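Local structure of IPT/TIG domain-containing protein (Bacteroides thetaiotaomicron, 3TC9) at residues T115-D118 / Y123-K126; I415-R418 / I423-I426. The protein is of unproven function but probably acts as an auxiliary nutrient-binding protein, joining an immunoglobulin-like IPT/TIG domain to a six-bladed beta-propeller. All coordinates share one frame; numbering follows the deposited sequence.

Contact 1: residues T115-D118 / Y123-K126; sequences TMYD and YDLK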
ATOM      1  N   THR B 115      26.589   0.315  18.887  1.00 44.29           N
ATOM      2  CA  THR B 115      27.679   1.255  18.686  1.00 45.53           C
ATOM      3  C   THR B 115      29.034   0.568  18.912  1.00 48.77           C
ATOM      4  O   THR B 115      29.129  -0.485  19.560  1.00 48.44           O
ATOM      5  CB  THR B 115      27.535   2.523  19.561  1.00 57.82           C
ATOM      6  OG1 THR B 115      28.315   3.565  18.947  1.00 63.26           O
ATOM      7  CG2 THR B 115      27.968   2.302  21.012  1.00 53.29           C
HETATM    8  N   MSE B 116      30.073   1.201  18.374  1.00 42.61           N
HETATM    9  CA  MSE B 116      31.441   0.764  18.558  1.00 41.84           C
HETATM   10  C   MSE B 116      32.200   1.929  19.080  1.00 51.59           C
HETATM   11  O   MSE B 116      31.721   3.057  18.950  1.00 52.71           O
HETATM   12  CB  MSE B 116      32.043   0.225  17.263  1.00 41.29           C
HETATM   13  CG  MSE B 116      31.365  -1.014  16.773  1.00 43.51           C
HETATM   14 SE   MSE B 116      32.270  -1.606  15.237  0.75 45.20          SE
HETATM   15  CE  MSE B 116      33.567  -2.830  16.110  1.00 43.57           C
ATOM     16  N   TYR B 117      33.334   1.676  19.738  1.00 50.71           N
ATOM     17  CA  TYR B 117      34.160   2.767  20.242  1.00 51.67           C
ATOM     18  C   TYR B 117      35.603   2.597  19.743  1.00 56.80           C
ATOM     19  O   TYR B 117      35.902   1.614  19.054  1.00 54.66           O
ATOM     20  CB  TYR B 117      34.069   2.915  21.780  1.00 53.37           C
ATOM     21  CG  TYR B 117      34.439   1.690  22.584  1.00 56.07           C
ATOM     22  CD1 TYR B 117      33.484   0.738  22.916  1.00 57.91           C
ATOM     23  CD2 TYR B 117      35.712   1.550  23.131  1.00 57.84           C
ATOM     24  CE1 TYR B 117      33.805  -0.362  23.704  1.00 59.21           C
ATOM     25  CE2 TYR B 117      36.044   0.455  23.924  1.00 59.82           C
ATOM     26  CZ  TYR B 117      35.089  -0.508  24.198  1.00 67.59           C
ATOM     27  OH  TYR B 117      35.411  -1.611  24.954  1.00 70.54           O
ATOM     28  N   ASP B 118      36.472   3.591  20.058  1.00 56.58           N
ATOM     29  CA  ASP B 118      37.894   3.662  19.700  1.00 58.11           C
ATOM     30  C   ASP B 118      38.076   3.596  18.164  1.00 60.38           C
ATOM     31  O   ASP B 118      38.732   2.688  17.658  1.00 60.02           O
ATOM     32  CB  ASP B 118      38.702   2.545  20.417  1.00 61.96           C
ATOM     33  CG  ASP B 118      40.162   2.873  20.642  1.00 80.52           C
ATOM     34  OD1 ASP B 118      40.444   3.954  21.203  1.00 82.97           O
ATOM     35  OD2 ASP B 118      41.018   2.005  20.354  1.00 89.43           O
ATOM     36  N   TYR B 123      33.928  -2.857  20.810  1.00 47.66           N
ATOM     37  CA  TYR B 123      32.505  -2.828  21.144  1.00 46.10           C
ATOM     38  C   TYR B 123      32.284  -3.671  22.394  1.00 50.55           C
ATOM     39  O   TYR B 123      33.056  -4.601  22.665  1.00 48.79           O
ATOM     40  CB  TYR B 123      31.628  -3.320  19.956  1.00 44.75           C
ATOM     41  CG  TYR B 123      31.620  -4.823  19.734  1.00 44.07           C
ATOM     42  CD1 TYR B 123      32.682  -5.461  19.098  1.00 45.93           C
ATOM     43  CD2 TYR B 123      30.528  -5.596  20.108  1.00 43.56           C
ATOM     44  CE1 TYR B 123      32.670  -6.838  18.880  1.00 46.29           C
ATOM     45  CE2 TYR B 123      30.490  -6.965  19.862  1.00 43.82           C
ATOM     46  CZ  TYR B 123      31.568  -7.586  19.262  1.00 50.18           C
ATOM     47  OH  TYR B 123      31.529  -8.942  19.043  1.00 52.51           O
ATOM     48  N   ASP B 124      31.232  -3.341  23.150  1.00 48.93           N
ATOM     49  CA  ASP B 124      30.877  -4.081  24.354  1.00 50.74           C
ATOM     50  C   ASP B 124      29.641  -4.945  24.107  1.00 51.70           C
ATOM     51  O   ASP B 124      28.702  -4.525  23.419  1.00 50.40           O
ATOM     52  CB  ASP B 124      30.630  -3.125  25.548  1.00 54.13           C
ATOM     53  CG  ASP B 124      31.812  -2.269  25.972  1.00 70.56           C
ATOM     54  OD1 ASP B 124      32.931  -2.826  26.136  1.00 72.46           O
ATOM     55  OD2 ASP B 124      31.608  -1.060  26.210  1.00 79.66           O
ATOM     56  N   LEU B 125      29.642  -6.134  24.676  1.00 48.30           N
ATOM     57  CA  LEU B 125      28.541  -7.070  24.617  1.00 49.75           C
ATOM     58  C   LEU B 125      27.797  -6.975  25.942  1.00 56.95           C
ATOM     59  O   LEU B 125      28.252  -7.516  26.956  1.00 59.47           O
ATOM     60  CB  LEU B 125      29.054  -8.502  24.337  1.00 51.14           C
ATOM     61  CG  LEU B 125      29.586  -8.763  22.920  1.00 56.15           C
ATOM     62  CD1 LEU B 125      30.480  -9.973  22.889  1.00 57.93           C
ATOM     63  CD2 LEU B 125      28.459  -8.937  21.922  1.00 60.01           C
ATOM     64  N   LYS B 126      26.692  -6.215  25.955  1.00 52.34           N
ATOM     65  CA  LYS B 126      25.891  -6.000  27.161  1.00 52.37           C
ATOM     66  C   LYS B 126      24.393  -5.822  26.854  1.00 53.42           C
ATOM     67  O   LYS B 126      24.012  -5.437  25.744  1.00 51.23           O
ATOM     68  CB  LYS B 126      26.410  -4.760  27.944  1.00 54.64           C
ATOM     69  CG  LYS B 126      26.238  -3.425  27.216  1.00 54.30           C
ATOM     70  CD  LYS B 126      26.518  -2.246  28.115  1.00 64.06           C
ATOM     71  CE  LYS B 126      27.237  -1.154  27.367  1.00 78.37           C
ATOM     72  NZ  LYS B 126      27.414   0.060  28.199  1.00 86.16           N
TER
HETATM   73  O   HOH W   1      29.882  -0.833  22.129  1.00 37.15           O

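Contact 2: residues I415-R418 / I423-I426; sequences IGDR and IRKI. With PO4 (phosphate ion), chain Q.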
ATOM      1  N   ILE B 415      18.525  -4.433   9.403  1.00 28.14           N
ATOM      2  CA  ILE B 415      19.598  -5.265   8.855  1.00 29.10           C
ATOM      3  C   ILE B 415      20.650  -5.560   9.914  1.00 35.04           C
ATOM      4  O   ILE B 415      21.082  -4.643  10.613  1.00 35.61           O
ATOM      5  CB  ILE B 415      20.234  -4.584   7.598  1.00 31.21           C
ATOM      6  CG1 ILE B 415      19.177  -4.348   6.493  1.00 32.34           C
ATOM      7  CG2 ILE B 415      21.450  -5.338   7.024  1.00 30.19           C
ATOM      8  CD1 ILE B 415      19.203  -3.011   6.009  1.00 40.11           C
ATOM      9  N   GLY B 416      21.076  -6.830   9.974  1.00 31.29           N
ATOM     10  CA  GLY B 416      22.166  -7.297  10.823  1.00 32.29           C
ATOM     11  C   GLY B 416      23.478  -7.114  10.075  1.00 35.98           C
ATOM     12  O   GLY B 416      23.855  -7.950   9.249  1.00 33.82           O
ATOM     13  N   ASP B 417      24.139  -5.984  10.309  1.00 35.54           N
ATOM     14  CA  ASP B 417      25.403  -5.590   9.641  1.00 36.55           C
ATOM     15  C   ASP B 417      26.561  -6.095  10.475  1.00 41.39           C
ATOM     16  O   ASP B 417      27.014  -5.387  11.374  1.00 42.54           O
ATOM     17  CB  ASP B 417      25.435  -4.059   9.494  1.00 38.19           C
ATOM     18  CG  ASP B 417      26.439  -3.525   8.503  1.00 46.86           C
ATOM     19  OD1 ASP B 417      27.044  -4.346   7.765  1.00 44.88           O
ATOM     20  OD2 ASP B 417      26.614  -2.282   8.454  1.00 52.62           O
ATOM     21  N   ARG B 418      27.019  -7.338  10.187  1.00 36.85           N
ATOM     22  CA  ARG B 418      27.976  -8.101  10.980  1.00 36.86           C
ATOM     23  C   ARG B 418      29.201  -7.317  11.469  1.00 39.25           C
ATOM     24  O   ARG B 418      29.304  -7.134  12.673  1.00 38.83           O
ATOM     25  CB  ARG B 418      28.414  -9.406  10.288  1.00 35.26           C
ATOM     26  CG  ARG B 418      29.273 -10.352  11.148  1.00 45.44           C
ATOM     27  CD  ARG B 418      28.546 -10.787  12.409  1.00 53.76           C
ATOM     28  NE  ARG B 418      29.248 -11.819  13.176  1.00 51.08           N
ATOM     29  CZ  ARG B 418      29.019 -13.125  13.072  1.00 62.29           C
ATOM     30  NH1 ARG B 418      28.157 -13.585  12.175  1.00 43.71           N
ATOM     31  NH2 ARG B 418      29.666 -13.982  13.853  1.00 47.85           N
ATOM     32  N   ILE B 423      22.633  -2.803  14.112  1.00 34.57           N
ATOM     33  CA  ILE B 423      21.367  -3.046  13.439  1.00 33.49           C
ATOM     34  C   ILE B 423      21.148  -1.788  12.600  1.00 35.35           C
ATOM     35  O   ILE B 423      21.069  -0.678  13.142  1.00 34.38           O
ATOM     36  CB  ILE B 423      20.172  -3.395  14.388  1.00 36.75           C
ATOM     37  CG1 ILE B 423      20.497  -4.599  15.316  1.00 38.60           C
ATOM     38  CG2 ILE B 423      18.873  -3.627  13.592  1.00 36.52           C
ATOM     39  CD1 ILE B 423      20.793  -5.946  14.644  1.00 39.25           C
ATOM     40  N   ARG B 424      21.150  -1.937  11.291  1.00 29.95           N
ATOM     41  CA  ARG B 424      20.938  -0.775  10.431  1.00 29.05           C
ATOM     42  C   ARG B 424      19.463  -0.677  10.076  1.00 34.68           C
ATOM     43  O   ARG B 424      18.732  -1.666  10.159  1.00 37.12           O
ATOM     44  CB  ARG B 424      21.821  -0.832   9.182  1.00 26.66           C
ATOM     45  CG  ARG B 424      23.283  -1.168   9.459  1.00 29.70           C
ATOM     46  CD  ARG B 424      24.117  -0.006  10.012  1.00 29.62           C
ATOM     47  NE  ARG B 424      24.209   1.124   9.086  1.00 31.42           N
ATOM     48  CZ  ARG B 424      25.017   1.186   8.028  1.00 42.19           C
ATOM     49  NH1 ARG B 424      25.787   0.150   7.705  1.00 26.97           N
ATOM     50  NH2 ARG B 424      25.027   2.261   7.261  1.00 30.20           N
ATOM     51  N   LYS B 425      19.003   0.518   9.740  1.00 30.44           N
ATOM     52  CA  LYS B 425      17.617   0.719   9.356  1.00 29.31           C
ATOM     53  C   LYS B 425      17.541   1.332   7.952  1.00 33.86           C
ATOM     54  O   LYS B 425      18.377   2.163   7.606  1.00 33.56           O
ATOM     55  CB  LYS B 425      16.906   1.609  10.385  1.00 30.45           C
ATOM     56  CG  LYS B 425      15.424   1.880  10.092  1.00 40.80           C
ATOM     57  CD  LYS B 425      14.872   2.885  11.085  1.00 47.91           C
ATOM     58  CE  LYS B 425      13.508   3.412  10.730  1.00 66.68           C
ATOM     59  NZ  LYS B 425      13.536   4.431   9.647  1.00 80.40           N
ATOM     60  N   ILE B 426      16.557   0.912   7.146  1.00 30.72           N
ATOM     61  CA  ILE B 426      16.293   1.523   5.840  1.00 31.11           C
ATOM     62  C   ILE B 426      14.846   1.920   5.844  1.00 35.71           C
ATOM     63  O   ILE B 426      13.990   1.055   5.875  1.00 32.20           O
ATOM     64  CB  ILE B 426      16.646   0.673   4.591  1.00 34.16           C
ATOM     65  CG1 ILE B 426      18.097   0.185   4.600  1.00 33.30           C
ATOM     66  CG2 ILE B 426      16.292   1.428   3.287  1.00 34.90           C
ATOM     67  CD1 ILE B 426      18.394  -0.818   3.507  1.00 34.92           C
TER
HETATM   68  P   PO4 Q 480      33.061 -12.483  15.030  1.00 62.32           P
HETATM   69  O1  PO4 Q 480      33.569 -11.360  14.051  1.00 68.33           O
HETATM   70  O2  PO4 Q 480      33.248 -13.887  14.337  1.00 69.05           O
HETATM   71  O3  PO4 Q 480      31.566 -12.251  15.396  1.00 67.81           O
HETATM   72  O4  PO4 Q 480      33.837 -12.488  16.399  1.00 69.53           O

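Contact 1: residues T115-D118 / Y123-K126
The surface loop between strand 107-113 and strand 128-129 doubles back on itself, bringing Tyr-117 against Asp-124 and Tyr-123, and Met-116 against Tyr-123. The phenol of Tyr-117 is the donor of the one direct hydrogen bond: OH reaches Asp-124 OD1 at 3.0 Å. It meets that oxygen from above the carboxylate, 42° out of its plane. Ring and carboxylate planes are 43° apart, and the two side chains cross at about a right angle. The second oxygen, Asp-124 OD2, lies 3.4 Å from Tyr-117 CE1, so the carboxylate sits against one ortho position of the phenol. A tyrosine suits this place because its rigid ring spans the gap between the two arms and still ends in a donor. CG of Tyr-117 stands between the backbone N and the carbonyl carbon (chi1 57°), which swings the ring across the opposing backbone, with CE1 3.8 Å from Tyr-123 CA.

In the six-bladed propeller this loop carries the chain from one blade to the next, where strand 128-129 pairs with 170-175. A water does part of the joining: it donates to Thr-115 O at 2.7 Å and accepts from Asp-124 N at 3.0 Å, bridging the two backbones.

Met-116, present as selenomethionine, supplies the apolar side. Its CG packs 3.9 Å from Tyr-123 CB, and a bend at chi3 brings its methyl CE to 4.1 Å from Tyr-123 CD1, obliquely to the ring. The long, unbranched and flexible chain suits the place, since it can run past Tyr-123 CB and on to the ring. Both side chains also touch Arg-421, and the side chain of Tyr-123 lies about 5 Å from a phosphate ion, probably from the crystallisation liquor.

Contact 2: residues I415-R418 / I423-I426
Asp-417 OD2 is gripped by two donors, Arg-424 NH1 and Asn-420 ND2. The arginine makes a salt bridge of 2.7 Å from NH1 to OD2 across the beta hairpin of strands 412-417 and 422-428, part of a propeller blade. NH1 meets OD2 nearly along its C-O bond, with the oxygen almost in the guanidinium plane. With CG beside the backbone N (chi1 -47°), the stem of Arg-424 passes the aspartate, Arg-424 CG 3.6 Å from Asp-417 CB; bends at chi2 and chi3 then turn the guanidinium edge to OD2. Arginine suits this buried place because several N-H groups can be satisfied at once: NH2 by Asp-389 and Asn-388 O, NH1 also by Arg-397 O.

Ile-415 and Arg-424 form an antiparallel hydrogen-bonded pair, with Arg-424 N 2.8 Å from Ile-415 O and Ile-415 N 2.9 Å from Arg-424 O. The neighbouring pair, Gly-416 with Ile-423, is non-hydrogen-bonded. Branched Ile-415 and Ile-426 fill the buried interior; their CD1 atoms, modelled 3.4 Å apart, are doubtfully tight.

Arg-418, anchored by salt bridges from NH1 to Glu-402 and Glu-157, offers its guanidinium edge to a phosphate: NE and NH2 both donate to O3, at 3.2 and 3.0 Å.

From the N terminus the chain leaves the IPT/TIG domain, runs through strand 107-113, and at once makes contact 1, which closes the short loop over residues 119-122 before the chain enters the next blade. It then travels around the propeller and returns for contact 2, the hairpin whose turn lies at 418-421. The two are in series, neither nested nor crossed; the centres of contacts 1 and 2 are 15 Å apart, and their nearest atoms about 7 Å. Strand 422-428 pairs with 107-113, so an early strand completes the blade built from the last three and shuts the ring. Arg-421, in the hairpin turn, touches Met-116 and Tyr-123, bringing the two loops together beside the phosphate.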